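Local coordinates for protein FucU (Bifidobacterium longum subsp. infantis, PDB 3MVK), which probably interconverts sugar anomers and ring forms, as an L-fucose mutarotase and D-ribose pyranase of the RbsD/FucU family, at residues Thr74-Val79 with Tyr134-Leu139; Pro10-Lys15 with Asn41-Arg46. All coordinates share one frame; numbering follows the deposited sequence.

Contact 1 of 2, residues Thr74-Val79 with Tyr134-Leu139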
ATOM      1  N   THR G  74     -11.209 -25.455 -21.917  1.00 15.45           N
ATOM      2  CA  THR G  74     -10.300 -25.292 -23.054  1.00 15.32           C
ATOM      3  C   THR G  74      -8.927 -25.839 -22.722  1.00 14.94           C
ATOM      4  O   THR G  74      -8.342 -25.470 -21.698  1.00 14.27           O
ATOM      5  CB  THR G  74     -10.144 -23.792 -23.468  1.00 14.96           C
ATOM      6  OG1 THR G  74     -11.426 -23.192 -23.603  1.00 18.24           O
ATOM      7  CG2 THR G  74      -9.401 -23.648 -24.780  1.00 15.72           C
ATOM      8  N   LEU G  75      -8.411 -26.687 -23.624  1.00 15.11           N
ATOM      9  CA  LEU G  75      -7.040 -27.198 -23.560  1.00 15.13           C
ATOM     10  C   LEU G  75      -6.081 -26.422 -24.451  1.00 15.72           C
ATOM     11  O   LEU G  75      -6.490 -25.698 -25.357  1.00 16.43           O
ATOM     12  CB  LEU G  75      -6.996 -28.683 -23.991  1.00 15.72           C
ATOM     13  CG  LEU G  75      -7.615 -29.695 -23.037  1.00 14.86           C
ATOM     14  CD1 LEU G  75      -7.851 -31.001 -23.803  1.00 17.22           C
ATOM     15  CD2 LEU G  75      -6.764 -29.952 -21.795  1.00 17.41           C
HETATM   16  N   MSE G  76      -4.796 -26.581 -24.177  1.00 15.46           N
HETATM   17  CA  MSE G  76      -3.741 -26.070 -25.041  1.00 16.71           C
HETATM   18  C   MSE G  76      -3.388 -27.135 -26.088  1.00 17.07           C
HETATM   19  O   MSE G  76      -3.089 -28.273 -25.741  1.00 17.89           O
HETATM   20  CB  MSE G  76      -2.497 -25.750 -24.212  1.00 16.54           C
HETATM   21  CG  MSE G  76      -1.362 -25.131 -25.014  1.00 17.56           C
HETATM   22 SE   MSE G  76       0.257 -24.905 -24.004  1.00 25.84          SE
HETATM   23  CE  MSE G  76      -0.156 -23.163 -23.171  1.00 12.84           C
ATOM     24  N   GLU G  77      -3.403 -26.758 -27.362  1.00 17.34           N
ATOM     25  CA  GLU G  77      -2.972 -27.658 -28.432  1.00 17.58           C
ATOM     26  C   GLU G  77      -1.474 -27.886 -28.390  1.00 17.45           C
ATOM     27  O   GLU G  77      -0.712 -26.976 -28.091  1.00 17.68           O
ATOM     28  CB  GLU G  77      -3.351 -27.054 -29.791  1.00 17.25           C
ATOM     29  CG  GLU G  77      -4.851 -27.012 -29.994  1.00 21.05           C
ATOM     30  CD  GLU G  77      -5.296 -26.189 -31.185  1.00 23.92           C
ATOM     31  OE1 GLU G  77      -4.446 -25.726 -31.965  1.00 25.98           O
ATOM     32  OE2 GLU G  77      -6.526 -25.997 -31.335  1.00 26.95           O
ATOM     33  N   LYS G  78      -1.043 -29.104 -28.719  1.00 17.98           N
ATOM     34  CA  LYS G  78       0.387 -29.389 -28.760  1.00 18.30           C
ATOM     35  C   LYS G  78       1.061 -28.600 -29.864  1.00 18.95           C
ATOM     36  O   LYS G  78       0.484 -28.405 -30.941  1.00 18.92           O
ATOM     37  CB  LYS G  78       0.636 -30.889 -28.904  1.00 19.71           C
ATOM     38  CG  LYS G  78      -0.028 -31.666 -27.782  1.00 19.32           C
ATOM     39  CD  LYS G  78       0.474 -33.111 -27.679  1.00 21.90           C
ATOM     40  CE  LYS G  78       0.277 -33.879 -28.985  1.00 21.45           C
ATOM     41  NZ  LYS G  78       0.432 -35.346 -28.704  1.00 22.94           N
ATOM     42  N   VAL G  79       2.270 -28.141 -29.586  1.00 19.38           N
ATOM     43  CA  VAL G  79       3.087 -27.446 -30.590  1.00 21.01           C
ATOM     44  C   VAL G  79       3.286 -28.418 -31.764  1.00 21.79           C
ATOM     45  O   VAL G  79       3.596 -29.576 -31.540  1.00 20.88           O
ATOM     46  CB  VAL G  79       4.413 -26.999 -29.992  1.00 20.59           C
ATOM     47  CG1 VAL G  79       5.337 -26.424 -31.073  1.00 23.55           C
ATOM     48  CG2 VAL G  79       4.136 -25.939 -28.907  1.00 22.15           C
ATOM     49  N   TYR G 134       1.005 -30.023 -21.464  1.00 16.76           N
ATOM     50  CA  TYR G 134      -0.309 -29.679 -22.016  1.00 16.13           C
ATOM     51  C   TYR G 134      -1.467 -30.075 -21.105  1.00 15.78           C
ATOM     52  O   TYR G 134      -2.513 -30.500 -21.584  1.00 15.25           O
ATOM     53  CB  TYR G 134      -0.476 -30.257 -23.433  1.00 16.82           C
ATOM     54  CG  TYR G 134       0.660 -29.848 -24.348  1.00 16.48           C
ATOM     55  CD1 TYR G 134       0.684 -28.571 -24.936  1.00 17.25           C
ATOM     56  CD2 TYR G 134       1.709 -30.726 -24.631  1.00 17.41           C
ATOM     57  CE1 TYR G 134       1.724 -28.179 -25.776  1.00 19.06           C
ATOM     58  CE2 TYR G 134       2.756 -30.348 -25.491  1.00 17.47           C
ATOM     59  CZ  TYR G 134       2.750 -29.085 -26.067  1.00 18.12           C
ATOM     60  OH  TYR G 134       3.775 -28.714 -26.901  1.00 18.70           O
ATOM     61  N   ALA G 135      -1.270 -29.918 -19.793  1.00 14.92           N
ATOM     62  CA  ALA G 135      -2.322 -30.226 -18.800  1.00 14.79           C
ATOM     63  C   ALA G 135      -3.033 -28.961 -18.311  1.00 14.40           C
ATOM     64  O   ALA G 135      -3.797 -28.996 -17.337  1.00 15.40           O
ATOM     65  CB  ALA G 135      -1.731 -31.003 -17.635  1.00 14.75           C
ATOM     66  N   ASN G 136      -2.796 -27.849 -18.996  1.00 14.10           N
ATOM     67  CA  ASN G 136      -3.513 -26.596 -18.692  1.00 14.25           C
ATOM     68  C   ASN G 136      -4.961 -26.709 -19.050  1.00 14.62           C
ATOM     69  O   ASN G 136      -5.293 -27.340 -20.052  1.00 14.82           O
ATOM     70  CB  ASN G 136      -2.906 -25.446 -19.482  1.00 14.26           C
ATOM     71  CG  ASN G 136      -1.421 -25.388 -19.319  1.00 14.80           C
ATOM     72  OD1 ASN G 136      -0.656 -25.522 -20.290  1.00 18.28           O
ATOM     73  ND2 ASN G 136      -0.996 -25.201 -18.117  1.00 11.55           N
ATOM     74  N   LEU G 137      -5.835 -26.112 -18.252  1.00 13.90           N
ATOM     75  CA  LEU G 137      -7.255 -26.166 -18.568  1.00 14.22           C
ATOM     76  C   LEU G 137      -7.930 -24.882 -18.145  1.00 15.08           C
ATOM     77  O   LEU G 137      -7.864 -24.510 -16.969  1.00 17.49           O
ATOM     78  CB  LEU G 137      -7.905 -27.383 -17.893  1.00 13.97           C
ATOM     79  CG  LEU G 137      -9.333 -27.777 -18.289  1.00 16.00           C
ATOM     80  CD1 LEU G 137      -9.402 -28.331 -19.712  1.00 15.39           C
ATOM     81  CD2 LEU G 137      -9.893 -28.794 -17.297  1.00 17.27           C
ATOM     82  N   ILE G 138      -8.541 -24.200 -19.115  1.00 14.77           N
ATOM     83  CA  ILE G 138      -9.391 -23.018 -18.822  1.00 15.34           C
ATOM     84  C   ILE G 138     -10.819 -23.479 -18.595  1.00 15.18           C
ATOM     85  O   ILE G 138     -11.338 -24.266 -19.389  1.00 15.74           O
ATOM     86  CB  ILE G 138      -9.368 -21.977 -19.960  1.00 14.86           C
ATOM     87  CG1 ILE G 138      -7.915 -21.664 -20.381  1.00 16.70           C
ATOM     88  CG2 ILE G 138     -10.117 -20.683 -19.522  1.00 16.57           C
ATOM     89  CD1 ILE G 138      -7.761 -20.600 -21.523  1.00 17.73           C
ATOM     90  N   LEU G 139     -11.455 -23.002 -17.518  1.00 14.04           N
ATOM     91  CA  LEU G 139     -12.846 -23.350 -17.204  1.00 14.52           C
ATOM     92  C   LEU G 139     -13.671 -22.076 -17.171  1.00 14.45           C
ATOM     93  O   LEU G 139     -13.219 -21.082 -16.592  1.00 15.41           O
ATOM     94  CB  LEU G 139     -12.944 -23.997 -15.833  1.00 15.00           C
ATOM     95  CG  LEU G 139     -12.231 -25.340 -15.639  1.00 15.02           C
ATOM     96  CD1 LEU G 139     -12.527 -25.830 -14.237  1.00 18.44           C
ATOM     97  CD2 LEU G 139     -12.752 -26.342 -16.675  1.00 17.86           C
TER
HETATM   98  O   HOH W   1     -12.808 -22.205 -21.499  1.00 21.00           O
HETATM   99  O   HOH W   2      -3.645 -28.031 -22.011  1.00 14.53           O
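Tyr134 OH is gripped by two groups: it accepts the backbone N-H of Val79 at 3.1 Å, in a nearly straight bond (168° at the hydrogen), and it is hydrogen-bonded to the Asp82 carboxylate. The contact lies where two antiparallel strands of the mixed sheet of the RbsD/FucU fold diverge, and the tyrosine spans the gap between segments 74-79 and 134-139. Its chi1 of -54° sets CG, the root of the ring, anti to the carbonyl carbon, and from there the ring reaches residues 77-79, where it crosses the Lys78 side chain at about a right angle. Lys78 CA sits over one ring face in a CH-pi contact, 3.8 Å from the centroid and displaced toward the rim, while Lys78 CG lies 3.7 Å from Tyr134 CD2. From an oblique direction the selenium of Met76, a selenomethionine, makes a Met-aromatic contact, 4.9 Å from the centroid of the Tyr134 ring. A phenylalanine in place of Tyr134 would probably leave the Val79 N-H and the Asp82 carboxylate without their shared partner and allow the 77-79 backbone to shift. Tyr68 of a second subunit packs on Val79 and Tyr134. A glycerol, probably from the crystallisation liquor, is hydrogen-bonded to Tyr134 N and Asn136 OD1 and may mark a pocket.

Regular pairing is found at the Thr74 end of the contact. Thr74 and Ile138 form an antiparallel hydrogen-bonded pair, with Thr74 N to Ile138 O at 2.8 Å and Ile138 N to Thr74 O at 2.9 Å. Nearer the tyrosine the backbones are too far apart to bond directly, and a water takes over: it accepts from Met76 N at 2.8 Å and donates to Asn136 O at 2.7 Å, with a weaker bond to Tyr134 O.

Contact 2 of 2, residues Pro10-Lys15 with Asn41-Arg46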
ATOM      1  N   PRO G  10      -7.977 -23.966  -0.595  1.00 16.11           N
ATOM      2  CA  PRO G  10      -7.659 -23.020   0.493  1.00 16.13           C
ATOM      3  C   PRO G  10      -8.725 -21.910   0.578  1.00 16.11           C
ATOM      4  O   PRO G  10      -9.481 -21.698  -0.394  1.00 16.09           O
ATOM      5  CB  PRO G  10      -6.291 -22.458   0.090  1.00 15.93           C
ATOM      6  CG  PRO G  10      -6.280 -22.550  -1.430  1.00 17.01           C
ATOM      7  CD  PRO G  10      -7.058 -23.816  -1.749  1.00 15.95           C
ATOM      8  N   PRO G  11      -8.806 -21.212   1.729  1.00 15.72           N
ATOM      9  CA  PRO G  11      -9.877 -20.219   1.899  1.00 16.08           C
ATOM     10  C   PRO G  11      -9.916 -19.143   0.799  1.00 15.74           C
ATOM     11  O   PRO G  11     -11.004 -18.791   0.370  1.00 14.85           O
ATOM     12  CB  PRO G  11      -9.567 -19.598   3.265  1.00 15.92           C
ATOM     13  CG  PRO G  11      -8.869 -20.748   4.024  1.00 15.15           C
ATOM     14  CD  PRO G  11      -8.019 -21.397   2.962  1.00 15.52           C
ATOM     15  N   GLU G  12      -8.762 -18.660   0.342  1.00 16.01           N
ATOM     16  CA  GLU G  12      -8.731 -17.713  -0.771  1.00 16.80           C
ATOM     17  C   GLU G  12      -9.359 -18.241  -2.053  1.00 16.54           C
ATOM     18  O   GLU G  12     -10.034 -17.500  -2.770  1.00 16.76           O
ATOM     19  CB  GLU G  12      -7.309 -17.268  -1.062  1.00 17.51           C
ATOM     20  CG  GLU G  12      -7.260 -16.297  -2.244  1.00 21.94           C
ATOM     21  CD  GLU G  12      -5.889 -15.748  -2.506  1.00 28.14           C
ATOM     22  OE1 GLU G  12      -4.888 -16.361  -2.046  1.00 28.36           O
ATOM     23  OE2 GLU G  12      -5.828 -14.700  -3.195  1.00 29.95           O
ATOM     24  N   LEU G  13      -9.129 -19.505  -2.374  1.00 15.46           N
ATOM     25  CA  LEU G  13      -9.715 -20.037  -3.600  1.00 15.35           C
ATOM     26  C   LEU G  13     -11.237 -20.201  -3.440  1.00 15.34           C
ATOM     27  O   LEU G  13     -12.000 -20.003  -4.387  1.00 15.23           O
ATOM     28  CB  LEU G  13      -9.042 -21.357  -4.005  1.00 15.71           C
ATOM     29  CG  LEU G  13      -9.526 -21.984  -5.308  1.00 15.51           C
ATOM     30  CD1 LEU G  13      -9.380 -21.009  -6.484  1.00 15.65           C
ATOM     31  CD2 LEU G  13      -8.691 -23.249  -5.543  1.00 16.92           C
ATOM     32  N   LEU G  14     -11.696 -20.514  -2.229  1.00 15.65           N
ATOM     33  CA  LEU G  14     -13.133 -20.662  -2.017  1.00 16.14           C
ATOM     34  C   LEU G  14     -13.784 -19.309  -2.276  1.00 15.38           C
ATOM     35  O   LEU G  14     -14.806 -19.233  -2.978  1.00 16.36           O
ATOM     36  CB  LEU G  14     -13.427 -21.178  -0.605  1.00 17.55           C
ATOM     37  CG  LEU G  14     -14.894 -21.375  -0.239  1.00 21.01           C
ATOM     38  CD1 LEU G  14     -15.613 -22.312  -1.222  1.00 24.10           C
ATOM     39  CD2 LEU G  14     -14.973 -21.897   1.189  1.00 25.54           C
ATOM     40  N   LYS G  15     -13.159 -18.251  -1.759  1.00 13.91           N
ATOM     41  CA  LYS G  15     -13.632 -16.881  -2.003  1.00 13.44           C
ATOM     42  C   LYS G  15     -13.699 -16.574  -3.504  1.00 13.68           C
ATOM     43  O   LYS G  15     -14.701 -16.047  -4.007  1.00 13.04           O
ATOM     44  CB  LYS G  15     -12.740 -15.861  -1.302  1.00 13.26           C
ATOM     45  CG  LYS G  15     -13.184 -14.430  -1.559  1.00 15.23           C
ATOM     46  CD  LYS G  15     -12.415 -13.447  -0.661  1.00 17.85           C
ATOM     47  CE  LYS G  15     -12.931 -12.012  -0.795  1.00 20.73           C
ATOM     48  NZ  LYS G  15     -12.529 -11.339  -2.067  1.00 23.11           N
ATOM     49  N   ASN G  41      -2.168  -9.878 -13.809  1.00 21.64           N
ATOM     50  CA  ASN G  41      -3.339  -9.035 -13.511  1.00 23.36           C
ATOM     51  C   ASN G  41      -4.515  -9.829 -12.977  1.00 23.07           C
ATOM     52  O   ASN G  41      -5.669  -9.359 -13.000  1.00 25.84           O
ATOM     53  CB  ASN G  41      -3.768  -8.282 -14.761  1.00 23.90           C
ATOM     54  CG  ASN G  41      -2.710  -7.344 -15.246  1.00 27.31           C
ATOM     55  OD1 ASN G  41      -2.133  -6.583 -14.467  1.00 30.70           O
ATOM     56  ND2 ASN G  41      -2.429  -7.399 -16.541  1.00 28.98           N
ATOM     57  N   ALA G  42      -4.230 -11.037 -12.499  1.00 21.58           N
ATOM     58  CA  ALA G  42      -5.252 -11.923 -11.997  1.00 20.84           C
ATOM     59  C   ALA G  42      -4.907 -12.306 -10.565  1.00 19.50           C
ATOM     60  O   ALA G  42      -3.897 -11.876 -10.011  1.00 19.74           O
ATOM     61  CB  ALA G  42      -5.364 -13.176 -12.883  1.00 21.42           C
ATOM     62  N   ILE G  43      -5.752 -13.131  -9.980  1.00 17.69           N
ATOM     63  CA  ILE G  43      -5.458 -13.725  -8.695  1.00 16.23           C
ATOM     64  C   ILE G  43      -4.754 -15.071  -8.924  1.00 16.05           C
ATOM     65  O   ILE G  43      -5.325 -15.974  -9.546  1.00 14.90           O
ATOM     66  CB  ILE G  43      -6.752 -13.924  -7.903  1.00 17.10           C
ATOM     67  CG1 ILE G  43      -7.437 -12.566  -7.646  1.00 17.60           C
ATOM     68  CG2 ILE G  43      -6.510 -14.702  -6.601  1.00 17.42           C
ATOM     69  CD1 ILE G  43      -8.947 -12.665  -7.351  1.00 19.37           C
ATOM     70  N   VAL G  44      -3.517 -15.210  -8.445  1.00 15.53           N
ATOM     71  CA  VAL G  44      -2.849 -16.505  -8.602  1.00 14.96           C
ATOM     72  C   VAL G  44      -2.864 -17.281  -7.285  1.00 15.10           C
ATOM     73  O   VAL G  44      -2.388 -16.770  -6.255  1.00 16.33           O
ATOM     74  CB  VAL G  44      -1.387 -16.338  -9.107  1.00 14.48           C
ATOM     75  CG1 VAL G  44      -0.695 -17.717  -9.264  1.00 16.80           C
ATOM     76  CG2 VAL G  44      -1.360 -15.559 -10.428  1.00 15.24           C
ATOM     77  N   VAL G  45      -3.417 -18.487  -7.292  1.00 13.68           N
ATOM     78  CA  VAL G  45      -3.420 -19.316  -6.094  1.00 14.25           C
ATOM     79  C   VAL G  45      -2.462 -20.471  -6.303  1.00 14.30           C
ATOM     80  O   VAL G  45      -2.589 -21.188  -7.281  1.00 13.69           O
ATOM     81  CB  VAL G  45      -4.856 -19.846  -5.801  1.00 14.10           C
ATOM     82  CG1 VAL G  45      -4.847 -20.794  -4.567  1.00 15.60           C
ATOM     83  CG2 VAL G  45      -5.841 -18.674  -5.598  1.00 15.02           C
ATOM     84  N   ARG G  46      -1.493 -20.640  -5.403  1.00 14.04           N
ATOM     85  CA  ARG G  46      -0.531 -21.747  -5.522  1.00 15.55           C
ATOM     86  C   ARG G  46      -1.161 -23.040  -5.057  1.00 16.66           C
ATOM     87  O   ARG G  46      -1.793 -23.089  -3.983  1.00 17.98           O
ATOM     88  CB  ARG G  46       0.733 -21.523  -4.687  1.00 15.66           C
ATOM     89  CG  ARG G  46       1.505 -20.228  -4.953  1.00 15.75           C
ATOM     90  CD  ARG G  46       1.849 -20.013  -6.417  1.00 16.73           C
ATOM     91  NE  ARG G  46       2.646 -21.118  -6.956  1.00 15.36           N
ATOM     92  CZ  ARG G  46       3.311 -21.051  -8.100  1.00 14.33           C
ATOM     93  NH1 ARG G  46       3.305 -19.923  -8.799  1.00 15.66           N
ATOM     94  NH2 ARG G  46       3.985 -22.113  -8.542  1.00 16.96           N
TER
HETATM   95  O   HOH W   3      -2.760 -16.353  -3.468  1.00 33.52           O
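Pro10 and Val45 meet with their side chains oblique to one another, the ring atom CG of the proline lying 3.9 Å from CG1 of the valine. This is helix-on-sheet packing: the first turn of helix 11-19 rests against strand 43-47, the short axes 9.3 Å apart and 141° from parallel. Val45 CG1 is anti to its backbone N (chi1 177°), and the same methyl lies 4.3 Å from Leu13 CB, so that one branch of the valine faces both the N-cap residue and Leu13 of the first helical turn. Leu13 continues onto Cys124 and Ile126 of the neighbouring strand 124-128, which carries the hydrophobic layer further under the helix.

Glu12 approaches differently. Its CG is anti to the backbone N and the chain stays extended beyond it, carrying the carboxylate from the helix across to the strand, crossing the Ile43 side chain obliquely. OE2 lies 3.5 Å from Ile43 CG2, a contact with a methyl, and Glu12 CD lies 4.3 Å from Val45 CG2. The other oxygen is served by water: a bound molecule donates to Glu12 OE1 at 2.6 Å and to Val44 O at 2.8 Å. Val45 N and O are engaged with strand 124-128, whereas Val44 O is joined to the glutamate through this bridge. Lys15 of a third subunit also packs on Pro11 and Glu12.

No direct hydrogen bond joins the two segments. Helix and strand meet largely through the Val45 methyls, while the carboxylate depends on its water to reach Val44 O, so this polar link is likely to be sensitive to loss of that water.

Overall arrangement
Contact 2 (10-15 with 41-46) is complete before contact 1 (74-79 with 134-139) opens, so the two follow in series along the chain. Their centres lie about 20 Å apart on opposite sides of the chain's centre, and their nearest atoms stay about 10 Å apart. One six-stranded mixed sheet connects them: strand 43-47 of contact 2 is outermost on one side within this chain, while strands 137-140 and 73-76 of contact 1 lie toward the other, separated from it by 124-128 and 25-29. Both also adjoin other subunits of the ten-chain assembly, contact 1 beside a bound glycerol and contact 2 through the start of helix 11-19 and Arg46.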